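Local coordinates for extracellular solute-binding protein family 1 (Alicyclobacillus acidocaldarius subsp. acidocaldarius, PDB 4OVJ), which probably binds a solute outside the cell, as the extracellular receptor of an ABC-type importer, at residues G79-I92 with P294-Y306. Residues are numbered along the deposited sequence; the frame is centred on the assembly and turned at random.
Sequences GNAPDIMQMDYEYI and PSQFWSIYSKTKY
Asp83 OD1 accepts two hydrogen bonds, one from Thr304 OG1 at 2.7 Å and one from a water. The threonine hydroxyl comes in from above the carboxylate plane. The same water accepts from Lys305 N. With chi1 at -179°, the Thr304 hydroxyl swings away from its own N and towards the carboxylate. It also accepts from Tyr306 N, closing an ST turn just before helix 307-319. Asp83 OD2 turns to Thr28 N in the neighbouring strand.

Next to this carboxylate, Tyr301 N donates to Asp83 O. The tyrosine ring lies flat against Ala81, with the methyl carbon CB 3.4 Å from the ring centroid in a CH-pi contact. Lys303 N lies over the opposite face. A serine in place of Tyr301 would probably leave the methyl of Ala81 without its aromatic cover and open a gap beside it.

From here strands 84-87 and 297-300 run antiparallel. Met85 with Ser299 and Met87 with Phe297 are hydrogen-bonded pairs. The bond from Met87 N to Phe297 O bends to 158°. Strand 84-87 also pairs in parallel with strand 25-31. A late strand thus joins two early parallel ones in one lobe, as in the two-lobed periplasmic binding protein fold. Phe297 meets Tyr89 obliquely, its CE1 3.9 Å from Tyr89 CB, while Ile92 CD1 sits over one ring face.

On the face that carries Gln86 and Trp298, the Gln86 amide meets that of Gln296 with planes 40° apart, and the two do not bond to each other. A water accepts from both NE2 atoms. Gln86 OE1 also lies 3.3 Å from Trp298 CZ3. Gln86 OE1 and Gln296 OE1 are two acceptors 3.2 Å apart. Both accept from Arg331, whose guanidinium probably eases their mutual repulsion.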
loop_
_atom_site.group_PDB
_atom_site.type_symbol
_atom_site.label_atom_id
_atom_site.label_comp_id
_atom_site.label_asym_id
_atom_site.label_seq_id
_atom_site.Cartn_x
_atom_site.Cartn_y
_atom_site.Cartn_z
ATOM N N GLY A 79 4.734 20.344 24.471
ATOM C CA GLY A 79 5.262 19.412 25.477
ATOM C C GLY A 79 4.282 18.320 25.896
ATOM O O GLY A 79 4.570 17.564 26.817
ATOM N N ASN A 80 3.139 18.203 25.213
ATOM C CA ASN A 80 2.115 17.237 25.612
ATOM C C ASN A 80 2.014 16.036 24.674
ATOM O O ASN A 80 0.935 15.447 24.551
ATOM C CB ASN A 80 0.740 17.912 25.696
ATOM C CG ASN A 80 0.687 19.014 26.735
ATOM O OD1 ASN A 80 0.302 20.149 26.438
ATOM N ND2 ASN A 80 1.072 18.689 27.959
ATOM N N ALA A 81 3.116 15.663 24.020
ATOM C CA ALA A 81 3.084 14.507 23.121
ATOM C C ALA A 81 2.718 13.232 23.863
ATOM O O ALA A 81 3.178 13.009 24.967
ATOM C CB ALA A 81 4.421 14.316 22.430
ATOM N N PRO A 82 1.908 12.369 23.240
ATOM C CA PRO A 82 1.721 11.047 23.842
ATOM C C PRO A 82 2.990 10.225 23.734
ATOM O O PRO A 82 3.785 10.437 22.809
ATOM C CB PRO A 82 0.623 10.391 22.990
ATOM C CG PRO A 82 0.477 11.234 21.789
ATOM C CD PRO A 82 1.238 12.514 21.939
ATOM N N ASP A 83 3.162 9.266 24.640
ATOM C CA ASP A 83 4.329 8.383 24.609
ATOM C C ASP A 83 4.427 7.564 23.339
ATOM O O ASP A 83 5.515 7.362 22.824
ATOM C CB ASP A 83 4.326 7.432 25.796
ATOM C CG ASP A 83 4.407 8.166 27.111
ATOM O OD1 ASP A 83 5.430 8.846 27.359
ATOM O OD2 ASP A 83 3.428 8.090 27.876
ATOM N N ILE A 84 3.291 7.049 22.874
ATOM C CA ILE A 84 3.227 6.325 21.611
ATOM C C ILE A 84 2.272 7.066 20.683
ATOM O O ILE A 84 1.188 7.483 21.097
ATOM C CB ILE A 84 2.745 4.877 21.796
ATOM C CG1 ILE A 84 3.695 4.107 22.723
ATOM C CG2 ILE A 84 2.634 4.181 20.444
ATOM C CD1 ILE A 84 3.268 4.122 24.175
HETATM N N MSE A 85 2.701 7.237 19.436
HETATM C CA MSE A 85 1.983 8.027 18.451
HETATM C C MSE A 85 1.837 7.203 17.214
HETATM O O MSE A 85 2.825 6.722 16.654
HETATM C CB MSE A 85 2.781 9.271 18.061
HETATM C CG MSE A 85 2.577 10.438 19.023
HETATM SE SE MSE A 85 3.836 11.902 18.586
HETATM C CE MSE A 85 5.326 11.222 19.670
ATOM N N GLN A 86 0.610 7.039 16.754
ATOM C CA GLN A 86 0.396 6.532 15.412
ATOM C C GLN A 86 0.863 7.646 14.456
ATOM O O GLN A 86 0.600 8.830 14.686
ATOM C CB GLN A 86 -1.057 6.147 15.199
ATOM C CG GLN A 86 -1.319 5.237 14.021
ATOM C CD GLN A 86 -2.751 4.760 14.065
ATOM O OE1 GLN A 86 -3.093 3.820 14.779
ATOM N NE2 GLN A 86 -3.601 5.442 13.359
HETATM N N MSE A 87 1.613 7.265 13.428
HETATM C CA MSE A 87 2.272 8.218 12.544
HETATM C C MSE A 87 1.989 7.834 11.118
HETATM O O MSE A 87 1.732 6.670 10.814
HETATM C CB MSE A 87 3.756 8.209 12.893
HETATM C CG MSE A 87 4.653 9.152 12.091
HETATM SE SE MSE A 87 4.150 11.043 12.277
HETATM C CE MSE A 87 3.783 11.229 14.198
ATOM N N ASP A 88 2.021 8.830 10.244
ATOM C CA ASP A 88 1.791 8.634 8.827
ATOM C C ASP A 88 3.041 8.993 8.017
ATOM O O ASP A 88 3.825 9.874 8.393
ATOM C CB ASP A 88 0.633 9.478 8.329
ATOM C CG ASP A 88 0.232 9.112 6.895
ATOM O OD1 ASP A 88 -0.385 8.035 6.698
ATOM O OD2 ASP A 88 0.541 9.894 5.966
ATOM N N TYR A 89 3.202 8.310 6.891
ATOM C CA TYR A 89 4.330 8.541 5.983
ATOM C C TYR A 89 4.479 10.007 5.574
ATOM O O TYR A 89 5.603 10.500 5.432
ATOM C CB TYR A 89 4.183 7.643 4.747
ATOM C CG TYR A 89 5.434 7.469 3.916
ATOM C CD1 TYR A 89 6.660 7.164 4.503
ATOM C CD2 TYR A 89 5.383 7.587 2.533
ATOM C CE1 TYR A 89 7.803 6.998 3.739
ATOM C CE2 TYR A 89 6.513 7.419 1.755
ATOM C CZ TYR A 89 7.729 7.131 2.361
ATOM O OH TYR A 89 8.854 6.973 1.587
ATOM N N GLU A 90 3.358 10.699 5.397
ATOM C CA GLU A 90 3.348 12.122 5.028
ATOM C C GLU A 90 4.036 13.040 6.060
ATOM O O GLU A 90 4.617 14.077 5.695
ATOM C CB GLU A 90 1.895 12.589 4.819
ATOM C CG GLU A 90 1.749 14.084 4.544
ATOM C CD GLU A 90 0.338 14.515 4.179
ATOM O OE1 GLU A 90 -0.607 13.694 4.273
ATOM O OE2 GLU A 90 0.179 15.698 3.803
ATOM N N TYR A 91 3.942 12.681 7.334
ATOM C CA TYR A 91 4.367 13.557 8.420
ATOM C C TYR A 91 5.601 13.111 9.193
ATOM O O TYR A 91 6.148 13.877 10.000
ATOM C CB TYR A 91 3.212 13.721 9.395
ATOM C CG TYR A 91 2.042 14.501 8.827
ATOM C CD1 TYR A 91 2.203 15.801 8.369
ATOM C CD2 TYR A 91 0.788 13.936 8.746
ATOM C CE1 TYR A 91 1.132 16.511 7.850
ATOM C CE2 TYR A 91 -0.288 14.636 8.243
ATOM C CZ TYR A 91 -0.115 15.916 7.795
ATOM O OH TYR A 91 -1.196 16.595 7.297
ATOM N N ILE A 92 6.069 11.896 8.950
ATOM C CA ILE A 92 7.134 11.347 9.772
ATOM C C ILE A 92 8.429 12.160 9.641
ATOM O O ILE A 92 9.119 12.371 10.638
ATOM C CB ILE A 92 7.352 9.836 9.509
ATOM C CG1 ILE A 92 8.284 9.245 10.573
ATOM C CG2 ILE A 92 7.850 9.582 8.094
ATOM C CD1 ILE A 92 8.253 7.733 10.617
ATOM N N PRO A 294 3.498 1.093 3.412
ATOM C CA PRO A 294 3.158 1.067 4.829
ATOM C C PRO A 294 1.854 1.817 5.077
ATOM O O PRO A 294 1.707 2.974 4.665
ATOM C CB PRO A 294 4.348 1.771 5.477
ATOM C CG PRO A 294 4.788 2.760 4.449
ATOM C CD PRO A 294 4.492 2.148 3.103
ATOM N N SER A 295 0.888 1.173 5.719
ATOM C CA SER A 295 -0.395 1.825 5.933
ATOM C C SER A 295 -0.235 3.007 6.884
ATOM O O SER A 295 -0.797 4.080 6.675
ATOM C CB SER A 295 -1.389 0.837 6.522
ATOM O OG SER A 295 -1.510 -0.272 5.655
ATOM N N GLN A 296 0.508 2.757 7.945
ATOM C CA GLN A 296 0.733 3.703 9.031
ATOM C C GLN A 296 1.946 3.195 9.776
ATOM O O GLN A 296 2.492 2.158 9.424
ATOM C CB GLN A 296 -0.437 3.781 10.025
ATOM C CG GLN A 296 -1.827 3.490 9.520
ATOM C CD GLN A 296 -2.826 3.393 10.646
ATOM O OE1 GLN A 296 -2.504 2.899 11.744
ATOM N NE2 GLN A 296 -4.035 3.849 10.394
ATOM N N PHE A 297 2.359 3.920 10.803
ATOM C CA PHE A 297 3.523 3.585 11.609
ATOM C C PHE A 297 3.202 3.724 13.086
ATOM O O PHE A 297 2.376 4.550 13.470
ATOM C CB PHE A 297 4.690 4.550 11.354
ATOM C CG PHE A 297 5.226 4.534 9.967
ATOM C CD1 PHE A 297 4.579 5.227 8.958
ATOM C CD2 PHE A 297 6.418 3.876 9.671
ATOM C CE1 PHE A 297 5.064 5.209 7.664
ATOM C CE2 PHE A 297 6.917 3.881 8.380
ATOM C CZ PHE A 297 6.229 4.535 7.374
ATOM N N TRP A 298 3.907 2.949 13.910
ATOM C CA TRP A 298 4.003 3.218 15.336
ATOM C C TRP A 298 5.296 3.991 15.585
ATOM O O TRP A 298 6.362 3.570 15.148
ATOM C CB TRP A 298 4.053 1.939 16.167
ATOM C CG TRP A 298 2.950 0.972 15.952
ATOM C CD1 TRP A 298 3.097 -0.348 15.664
ATOM C CD2 TRP A 298 1.538 1.217 16.002
ATOM N NE1 TRP A 298 1.876 -0.947 15.545
ATOM C CE2 TRP A 298 0.897 -0.010 15.741
ATOM C CE3 TRP A 298 0.752 2.351 16.238
ATOM C CZ2 TRP A 298 -0.485 -0.130 15.701
ATOM C CZ3 TRP A 298 -0.622 2.223 16.208
ATOM C CH2 TRP A 298 -1.223 0.994 15.947
ATOM N N SER A 299 5.182 5.098 16.315
ATOM C CA SER A 299 6.326 5.898 16.715
ATOM C C SER A 299 6.251 6.147 18.231
ATOM O O SER A 299 5.181 6.061 18.846
ATOM C CB SER A 299 6.327 7.228 15.961
ATOM O OG SER A 299 6.563 7.075 14.561
ATOM N N ILE A 300 7.394 6.451 18.818
ATOM C CA ILE A 300 7.503 6.734 20.237
ATOM C C ILE A 300 8.045 8.154 20.417
ATOM O O ILE A 300 8.938 8.583 19.689
ATOM C CB ILE A 300 8.414 5.709 20.936
ATOM C CG1 ILE A 300 7.823 4.308 20.813
ATOM C CG2 ILE A 300 8.625 6.049 22.419
ATOM C CD1 ILE A 300 8.725 3.194 21.296
ATOM N N TYR A 301 7.506 8.868 21.404
ATOM C CA TYR A 301 7.966 10.213 21.726
ATOM C C TYR A 301 9.426 10.194 22.152
ATOM O O TYR A 301 9.810 9.410 23.021
ATOM C CB TYR A 301 7.116 10.769 22.860
ATOM C CG TYR A 301 7.360 12.201 23.262
ATOM C CD1 TYR A 301 7.718 13.166 22.332
ATOM C CD2 TYR A 301 7.162 12.596 24.583
ATOM C CE1 TYR A 301 7.914 14.488 22.714
ATOM C CE2 TYR A 301 7.339 13.909 24.971
ATOM C CZ TYR A 301 7.714 14.851 24.040
ATOM O OH TYR A 301 7.893 16.157 24.446
ATOM N N SER A 302 10.231 11.089 21.580
ATOM C CA SER A 302 11.652 11.132 21.900
ATOM C C SER A 302 11.887 11.366 23.389
ATOM O O SER A 302 12.896 10.932 23.926
ATOM C CB SER A 302 12.343 12.251 21.117
ATOM O OG SER A 302 11.700 13.490 21.368
ATOM N N LYS A 303 10.970 12.073 24.036
ATOM C CA LYS A 303 11.152 12.458 25.436
ATOM C C LYS A 303 10.293 11.660 26.394
ATOM O O LYS A 303 10.082 12.071 27.538
ATOM C CB LYS A 303 10.885 13.951 25.610
ATOM C CG LYS A 303 11.817 14.812 24.781
ATOM C CD LYS A 303 11.478 16.275 24.992
ATOM C CE LYS A 303 12.008 17.161 23.894
ATOM N NZ LYS A 303 11.472 18.532 24.103
ATOM N N THR A 304 9.816 10.499 25.957
ATOM C CA THR A 304 9.050 9.660 26.855
ATOM C C THR A 304 9.882 9.327 28.099
ATOM O O THR A 304 11.082 9.074 28.014
ATOM C CB THR A 304 8.549 8.358 26.199
ATOM O OG1 THR A 304 7.799 7.629 27.168
ATOM C CG2 THR A 304 9.687 7.463 25.717
ATOM N N LYS A 305 9.230 9.341 29.255
ATOM C CA LYS A 305 9.872 8.924 30.493
ATOM C C LYS A 305 10.053 7.411 30.582
ATOM O O LYS A 305 10.825 6.934 31.419
ATOM C CB LYS A 305 9.058 9.419 31.691
ATOM C CG LYS A 305 9.018 10.933 31.758
ATOM C CD LYS A 305 8.151 11.449 32.887
ATOM C CE LYS A 305 8.128 12.969 32.878
ATOM N NZ LYS A 305 6.973 13.485 33.659
ATOM N N TYR A 306 9.360 6.671 29.712
ATOM C CA TYR A 306 9.271 5.213 29.807
ATOM C C TYR A 306 9.606 4.519 28.491
ATOM O O TYR A 306 8.795 3.743 27.964
ATOM C CB TYR A 306 7.860 4.837 30.248
ATOM C CG TYR A 306 7.417 5.579 31.479
ATOM C CD1 TYR A 306 8.131 5.469 32.668
ATOM C CD2 TYR A 306 6.301 6.411 31.448
ATOM C CE1 TYR A 306 7.728 6.151 33.805
ATOM C CE2 TYR A 306 5.893 7.099 32.574
ATOM C CZ TYR A 306 6.614 6.966 33.744
ATOM O OH TYR A 306 6.204 7.644 34.851
HETATM O O HOH W 1 6.543 10.230 29.380
HETATM O O HOH W 2 -6.247 4.011 12.069
HETATM O O HOH W 3 1.567 5.982 6.464
#